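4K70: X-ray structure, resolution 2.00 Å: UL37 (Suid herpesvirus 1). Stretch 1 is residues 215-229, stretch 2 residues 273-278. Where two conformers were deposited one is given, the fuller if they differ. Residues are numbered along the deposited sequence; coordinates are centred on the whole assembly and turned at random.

Stretch 1 (215-229) ALTIADEFFHDRQNP
Stretch 2 (273-278) DAYVRE

From Ala215 the chain continues a helix that starts earlier, with a pi-type turn at 219-223. Ala219 O accepts from Phe223 N (3.1 Å) and, weakly, from His224 N (2.8 Å). His224 then leaves helical geometry with positive phi (43/-104) inside a type II' turn from Phe223 to Arg226, closed by Arg226 N to Phe223 O (2.7 Å), and 226-228 run on extended. Stretch 2 lacks regular secondary structure; its type I turn, Asp273 to Val276, is closed by Val276 N to Asp273 O (3.2 Å) and braced by Tyr275 N to Asp273 OD1 (3.2 Å). In register, the CA atoms of Leu216 and Ala274 lie 6.1 Å apart, those of Asp225 and Tyr275 7.0 Å.

Arg277 (chi1 m, then t, t, 86°) reaches the Asp220 side chain and the backbone carbonyl of His224. Asp220 (m) receives both NE (2.8 Å) and NH2 (2.9 Å) of Arg277 on the single atom OD1, in a salt bridge. Farther along the guanidinium edge, His224 O, in the turn, accepts from Arg277 NH2 (2.8 Å) and weakly from Arg277 NH1 (3.1 Å). Asp225 OD1 adds a long salt bridge to Arg277 NH1 at 3.7 Å.

Tyr275 (chi1 m, chi2 -83°) points toward stretch 1 and has the most covered area. Its hydroxyl both donates and accepts: Tyr275 OH gives a weak bond to Arg226 O (2.8 Å) and receives Asn228 N (3.1 Å), satisfying backbone groups of the extended segment. Gln227 covers one ring face, its CA 4.1 Å from the Tyr275 ring centroid in an off-centre CH-pi contact, while Phe223 CB meets the edge, 4.3 Å from Tyr275 CE1.

Buried Ala274 completes the contact, its CB 3.8 Å from Leu216 CD2 and 4.4 Å from Ala219 CB. Asn228 (chi1 t), its CA-to-CB bond sideways, caps a backbone N just past the stretch.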

ATOM      1  N   ALA A 215      22.281 -12.733   2.449  1.00 26.84           N
ATOM      2  CA  ALA A 215      21.778 -13.682   1.448  1.00 30.79           C
ATOM      3  C   ALA A 215      20.765 -14.632   2.064  1.00 28.32           C
ATOM      4  O   ALA A 215      19.738 -14.934   1.451  1.00 28.44           O
ATOM      5  CB  ALA A 215      22.922 -14.470   0.821  1.00 27.00           C
ATOM      6  N   LEU A 216      21.051 -15.093   3.280  1.00 24.85           N
ATOM      7  CA  LEU A 216      20.128 -15.971   3.983  1.00 27.78           C
ATOM      8  C   LEU A 216      18.825 -15.273   4.313  1.00 26.75           C
ATOM      9  O   LEU A 216      17.756 -15.866   4.171  1.00 27.86           O
ATOM     10  CB  LEU A 216      20.757 -16.551   5.248  1.00 25.84           C
ATOM     11  CG  LEU A 216      21.931 -17.495   4.981  1.00 28.23           C
ATOM     12  CD1 LEU A 216      22.426 -18.143   6.287  1.00 24.25           C
ATOM     13  CD2 LEU A 216      21.517 -18.546   3.963  1.00 28.01           C
ATOM     14  N   THR A 217      18.889 -14.018   4.749  1.00 27.55           N
ATOM     15  CA  THR A 217      17.643 -13.284   4.991  1.00 28.79           C
ATOM     16  C   THR A 217      16.800 -13.196   3.707  1.00 26.90           C
ATOM     17  O   THR A 217      15.569 -13.274   3.750  1.00 25.96           O
ATOM     18  CB  THR A 217      17.861 -11.866   5.583  1.00 27.58           C
ATOM     19  OG1 THR A 217      18.408 -10.990   4.582  1.00 24.52           O
ATOM     20  CG2 THR A 217      18.775 -11.905   6.825  1.00 20.94           C
ATOM     21  N   ILE A 218      17.470 -13.047   2.570  1.00 25.36           N
ATOM     22  CA  ILE A 218      16.767 -12.931   1.294  1.00 26.17           C
ATOM     23  C   ILE A 218      16.139 -14.278   0.917  1.00 29.05           C
ATOM     24  O   ILE A 218      14.978 -14.349   0.499  1.00 27.68           O
ATOM     25  CB  ILE A 218      17.706 -12.462   0.173  1.00 23.20           C
ATOM     26  CG1 ILE A 218      18.146 -11.016   0.425  1.00 27.07           C
ATOM     27  CG2 ILE A 218      17.012 -12.568  -1.195  1.00 25.03           C
ATOM     28  CD1 ILE A 218      19.371 -10.596  -0.381  1.00 25.41           C
ATOM     29  N   ALA A 219      16.907 -15.346   1.070  1.00 26.05           N
ATOM     30  CA  ALA A 219      16.396 -16.679   0.766  1.00 28.51           C
ATOM     31  C   ALA A 219      15.157 -16.951   1.609  1.00 31.37           C
ATOM     32  O   ALA A 219      14.145 -17.435   1.100  1.00 29.31           O
ATOM     33  CB  ALA A 219      17.467 -17.734   1.006  1.00 24.91           C
ATOM     34  N   ASP A 220      15.225 -16.583   2.890  1.00 29.05           N
ATOM     35  CA  ASP A 220      14.150 -16.875   3.845  1.00 29.38           C
ATOM     36  C   ASP A 220      12.897 -15.990   3.726  1.00 30.82           C
ATOM     37  O   ASP A 220      11.785 -16.466   3.907  1.00 32.89           O
ATOM     38  CB  ASP A 220      14.680 -16.838   5.288  1.00 27.91           C
ATOM     39  CG  ASP A 220      15.615 -17.993   5.587  1.00 35.84           C
ATOM     40  OD1 ASP A 220      15.715 -18.899   4.727  1.00 36.08           O
ATOM     41  OD2 ASP A 220      16.237 -18.007   6.669  1.00 35.79           O
ATOM     42  N   GLU A 221      13.077 -14.706   3.439  1.00 27.31           N
ATOM     43  CA  GLU A 221      11.965 -13.761   3.366  0.54 31.44           C
ATOM     44  C   GLU A 221      11.299 -13.789   1.998  1.00 29.62           C
ATOM     45  O   GLU A 221      10.097 -13.578   1.875  1.00 33.92           O
ATOM     46  CB  GLU A 221      12.452 -12.330   3.639  0.54 28.27           C
ATOM     47  CG  GLU A 221      13.195 -12.122   4.965  0.54 31.10           C
ATOM     48  CD  GLU A 221      12.287 -11.686   6.102  0.54 31.35           C
ATOM     49  OE1 GLU A 221      11.052 -11.845   5.971  0.54 30.44           O
ATOM     50  OE2 GLU A 221      12.811 -11.185   7.124  0.54 25.04           O
ATOM     51  N   PHE A 222      12.091 -14.038   0.962  1.00 29.14           N
ATOM     52  CA  PHE A 222      11.584 -13.845  -0.396  1.00 29.39           C
ATOM     53  C   PHE A 222      11.583 -15.040  -1.338  1.00 34.53           C
ATOM     54  O   PHE A 222      10.942 -14.988  -2.391  1.00 31.78           O
ATOM     55  CB  PHE A 222      12.321 -12.676  -1.046  1.00 26.27           C
ATOM     56  CG  PHE A 222      12.147 -11.378  -0.310  1.00 30.55           C
ATOM     57  CD1 PHE A 222      10.977 -10.648  -0.442  1.00 30.55           C
ATOM     58  CD2 PHE A 222      13.147 -10.890   0.523  1.00 27.43           C
ATOM     59  CE1 PHE A 222      10.807  -9.462   0.235  1.00 30.79           C
ATOM     60  CE2 PHE A 222      12.978  -9.695   1.199  1.00 28.37           C
ATOM     61  CZ  PHE A 222      11.810  -8.984   1.052  1.00 27.85           C
ATOM     62  N   PHE A 223      12.291 -16.109  -0.993  1.00 33.81           N
ATOM     63  CA  PHE A 223      12.375 -17.230  -1.923  1.00 38.02           C
ATOM     64  C   PHE A 223      11.896 -18.546  -1.348  1.00 40.70           C
ATOM     65  O   PHE A 223      11.498 -19.438  -2.096  1.00 49.18           O
ATOM     66  CB  PHE A 223      13.787 -17.359  -2.510  1.00 33.53           C
ATOM     67  CG  PHE A 223      14.140 -16.252  -3.463  1.00 35.74           C
ATOM     68  CD1 PHE A 223      14.668 -15.060  -2.988  1.00 31.51           C
ATOM     69  CD2 PHE A 223      13.922 -16.393  -4.833  1.00 31.28           C
ATOM     70  CE1 PHE A 223      14.986 -14.029  -3.858  1.00 30.00           C
ATOM     71  CE2 PHE A 223      14.239 -15.371  -5.712  1.00 34.39           C
ATOM     72  CZ  PHE A 223      14.775 -14.183  -5.228  1.00 33.70           C
ATOM     73  N   HIS A 224      11.898 -18.646  -0.024  1.00 36.28           N
ATOM     74  CA  HIS A 224      11.558 -19.876   0.691  1.00 41.49           C
ATOM     75  C   HIS A 224      12.199 -21.100   0.052  1.00 45.69           C
ATOM     76  O   HIS A 224      13.402 -21.324   0.203  1.00 46.61           O
ATOM     77  CB  HIS A 224      10.043 -20.053   0.807  1.00 51.01           C
ATOM     78  CG  HIS A 224       9.377 -19.014   1.661  1.00 54.86           C
ATOM     79  ND1 HIS A 224       8.969 -19.262   2.956  1.00 58.43           N
ATOM     80  CD2 HIS A 224       9.048 -17.727   1.404  1.00 51.28           C
ATOM     81  CE1 HIS A 224       8.415 -18.173   3.457  1.00 52.52           C
ATOM     82  NE2 HIS A 224       8.452 -17.224   2.536  1.00 51.68           N
ATOM     83  N   ASP A 225      11.402 -21.876  -0.675  1.00 43.54           N
ATOM     84  CA  ASP A 225      11.894 -23.122  -1.261  1.00 47.08           C
ATOM     85  C   ASP A 225      12.210 -23.003  -2.747  1.00 48.60           C
ATOM     86  O   ASP A 225      12.698 -23.949  -3.362  1.00 55.07           O
ATOM     87  CB  ASP A 225      10.901 -24.260  -1.030  1.00 48.05           C
ATOM     88  CG  ASP A 225      11.012 -24.853   0.362  1.00 51.96           C
ATOM     89  OD1 ASP A 225      12.135 -24.890   0.908  1.00 54.39           O
ATOM     90  OD2 ASP A 225       9.973 -25.280   0.911  1.00 59.90           O
ATOM     91  N   ARG A 226      11.938 -21.838  -3.317  1.00 44.90           N
ATOM     92  CA  ARG A 226      12.207 -21.594  -4.726  1.00 43.96           C
ATOM     93  C   ARG A 226      13.668 -21.241  -4.947  1.00 46.80           C
ATOM     94  O   ARG A 226      14.153 -20.227  -4.446  1.00 48.51           O
ATOM     95  CB  ARG A 226      11.340 -20.447  -5.230  1.00 45.71           C
ATOM     96  CG  ARG A 226       9.946 -20.457  -4.670  1.00 46.87           C
ATOM     97  CD  ARG A 226       9.148 -19.292  -5.210  1.00 50.54           C
ATOM     98  NE  ARG A 226       7.750 -19.670  -5.376  1.00 55.81           N
ATOM     99  CZ  ARG A 226       6.813 -19.461  -4.459  1.00 54.15           C
ATOM    100  NH1 ARG A 226       7.119 -18.855  -3.314  1.00 54.46           N
ATOM    101  NH2 ARG A 226       5.571 -19.855  -4.696  1.00 46.67           N
ATOM    102  N   GLN A 227      14.358 -22.062  -5.726  1.00 44.57           N
ATOM    103  CA  GLN A 227      15.785 -21.891  -5.938  1.00 43.14           C
ATOM    104  C   GLN A 227      16.080 -20.824  -6.979  1.00 44.89           C
ATOM    105  O   GLN A 227      15.572 -20.868  -8.101  1.00 43.22           O
ATOM    106  CB  GLN A 227      16.405 -23.220  -6.373  1.00 49.37           C
ATOM    107  CG  GLN A 227      16.049 -24.383  -5.475  1.00 45.94           C
ATOM    108  CD  GLN A 227      17.239 -24.895  -4.696  1.00 52.43           C
ATOM    109  OE1 GLN A 227      18.393 -24.633  -5.053  1.00 50.63           O
ATOM    110  NE2 GLN A 227      16.969 -25.630  -3.621  1.00 50.03           N
ATOM    111  N   ASN A 228      16.905 -19.859  -6.600  1.00 41.85           N
ATOM    112  CA  ASN A 228      17.408 -18.876  -7.538  1.00 38.01           C
ATOM    113  C   ASN A 228      18.904 -19.094  -7.637  1.00 42.91           C
ATOM    114  O   ASN A 228      19.619 -18.963  -6.643  1.00 42.81           O
ATOM    115  CB  ASN A 228      17.111 -17.463  -7.048  1.00 38.37           C
ATOM    116  CG  ASN A 228      17.568 -16.401  -8.020  1.00 40.52           C
ATOM    117  OD1 ASN A 228      18.762 -16.216  -8.239  1.00 40.86           O
ATOM    118  ND2 ASN A 228      16.617 -15.685  -8.603  1.00 43.20           N
ATOM    119  N   PRO A 229      19.383 -19.456  -8.832  1.00 44.74           N
ATOM    120  CA  PRO A 229      20.799 -19.778  -9.041  1.00 42.45           C
ATOM    121  C   PRO A 229      21.741 -18.617  -8.723  1.00 44.03           C
ATOM    122  O   PRO A 229      22.829 -18.857  -8.190  1.00 43.22           O
ATOM    123  CB  PRO A 229      20.863 -20.150 -10.531  1.00 44.80           C
ATOM    124  CG  PRO A 229      19.597 -19.603 -11.131  1.00 44.53           C
ATOM    125  CD  PRO A 229      18.580 -19.680 -10.046  1.00 45.89           C
ATOM    126  N   ASP A 273      25.317 -23.837   0.833  1.00 34.94           N
ATOM    127  CA  ASP A 273      24.057 -23.840   0.096  1.00 36.59           C
ATOM    128  C   ASP A 273      22.978 -23.125   0.890  1.00 35.12           C
ATOM    129  O   ASP A 273      22.575 -23.604   1.942  1.00 33.84           O
ATOM    130  CB  ASP A 273      23.616 -25.285  -0.162  1.00 37.04           C
ATOM    131  CG  ASP A 273      22.435 -25.381  -1.116  1.00 41.25           C
ATOM    132  OD1 ASP A 273      21.826 -24.336  -1.440  1.00 41.14           O
ATOM    133  OD2 ASP A 273      22.109 -26.514  -1.538  1.00 45.45           O
ATOM    134  N   ALA A 274      22.492 -21.998   0.374  1.00 34.72           N
ATOM    135  CA  ALA A 274      21.534 -21.176   1.110  1.00 31.62           C
ATOM    136  C   ALA A 274      20.192 -21.868   1.380  1.00 39.86           C
ATOM    137  O   ALA A 274      19.458 -21.469   2.288  1.00 37.38           O
ATOM    138  CB  ALA A 274      21.314 -19.836   0.399  1.00 31.28           C
ATOM    139  N   TYR A 275      19.871 -22.899   0.601  1.00 38.25           N
ATOM    140  CA  TYR A 275      18.568 -23.560   0.711  1.00 38.29           C
ATOM    141  C   TYR A 275      18.556 -24.777   1.631  1.00 39.49           C
ATOM    142  O   TYR A 275      17.506 -25.379   1.870  1.00 42.86           O
ATOM    143  CB  TYR A 275      18.025 -23.909  -0.677  1.00 41.20           C
ATOM    144  CG  TYR A 275      17.676 -22.678  -1.468  1.00 39.59           C
ATOM    145  CD1 TYR A 275      16.451 -22.044  -1.293  1.00 43.87           C
ATOM    146  CD2 TYR A 275      18.574 -22.128  -2.371  1.00 38.86           C
ATOM    147  CE1 TYR A 275      16.122 -20.906  -2.008  1.00 45.49           C
ATOM    148  CE2 TYR A 275      18.253 -20.985  -3.092  1.00 43.70           C
ATOM    149  CZ  TYR A 275      17.024 -20.380  -2.903  1.00 42.89           C
ATOM    150  OH  TYR A 275      16.688 -19.253  -3.611  1.00 39.47           O
ATOM    151  N   VAL A 276      19.727 -25.135   2.143  1.00 38.10           N
ATOM    152  CA  VAL A 276      19.837 -26.128   3.197  1.00 37.26           C
ATOM    153  C   VAL A 276      19.579 -25.433   4.532  1.00 38.29           C
ATOM    154  O   VAL A 276      20.264 -24.464   4.881  1.00 35.95           O
ATOM    155  CB  VAL A 276      21.235 -26.761   3.220  1.00 35.65           C
ATOM    156  CG1 VAL A 276      21.314 -27.827   4.300  1.00 37.56           C
ATOM    157  CG2 VAL A 276      21.564 -27.350   1.869  1.00 37.17           C
ATOM    158  N   ARG A 277      18.589 -25.923   5.270  1.00 38.58           N
ATOM    159  CA  ARG A 277      18.140 -25.254   6.483  1.00 36.85           C
ATOM    160  C   ARG A 277      18.137 -26.169   7.702  1.00 40.91           C
ATOM    161  O   ARG A 277      17.831 -25.721   8.806  1.00 39.80           O
ATOM    162  CB  ARG A 277      16.737 -24.666   6.279  1.00 36.31           C
ATOM    163  CG  ARG A 277      16.664 -23.533   5.266  1.00 36.93           C
ATOM    164  CD  ARG A 277      15.309 -22.828   5.337  1.00 35.03           C
ATOM    165  NE  ARG A 277      15.247 -21.639   4.489  1.00 38.64           N
ATOM    166  CZ  ARG A 277      14.926 -21.659   3.199  1.00 38.45           C
ATOM    167  NH1 ARG A 277      14.648 -22.813   2.605  1.00 39.16           N
ATOM    168  NH2 ARG A 277      14.891 -20.532   2.500  1.00 35.68           N
ATOM    169  N   GLU A 278      18.486 -27.440   7.508  1.00 42.54           N
ATOM    170  CA  GLU A 278      18.446 -28.416   8.597  1.00 40.34           C
ATOM    171  C   GLU A 278      19.706 -29.256   8.678  1.00 42.08           C
ATOM    172  O   GLU A 278      20.412 -29.439   7.690  1.00 38.98           O
ATOM    173  CB  GLU A 278      17.247 -29.349   8.430  1.00 51.53           C
ATOM    174  CG  GLU A 278      15.949 -28.631   8.124  1.00 54.95           C
ATOM    175  CD  GLU A 278      14.981 -29.500   7.349  1.00 63.55           C
ATOM    176  OE1 GLU A 278      14.752 -30.655   7.778  1.00 62.34           O
ATOM    177  OE2 GLU A 278      14.465 -29.026   6.306  1.00 61.27           O
TER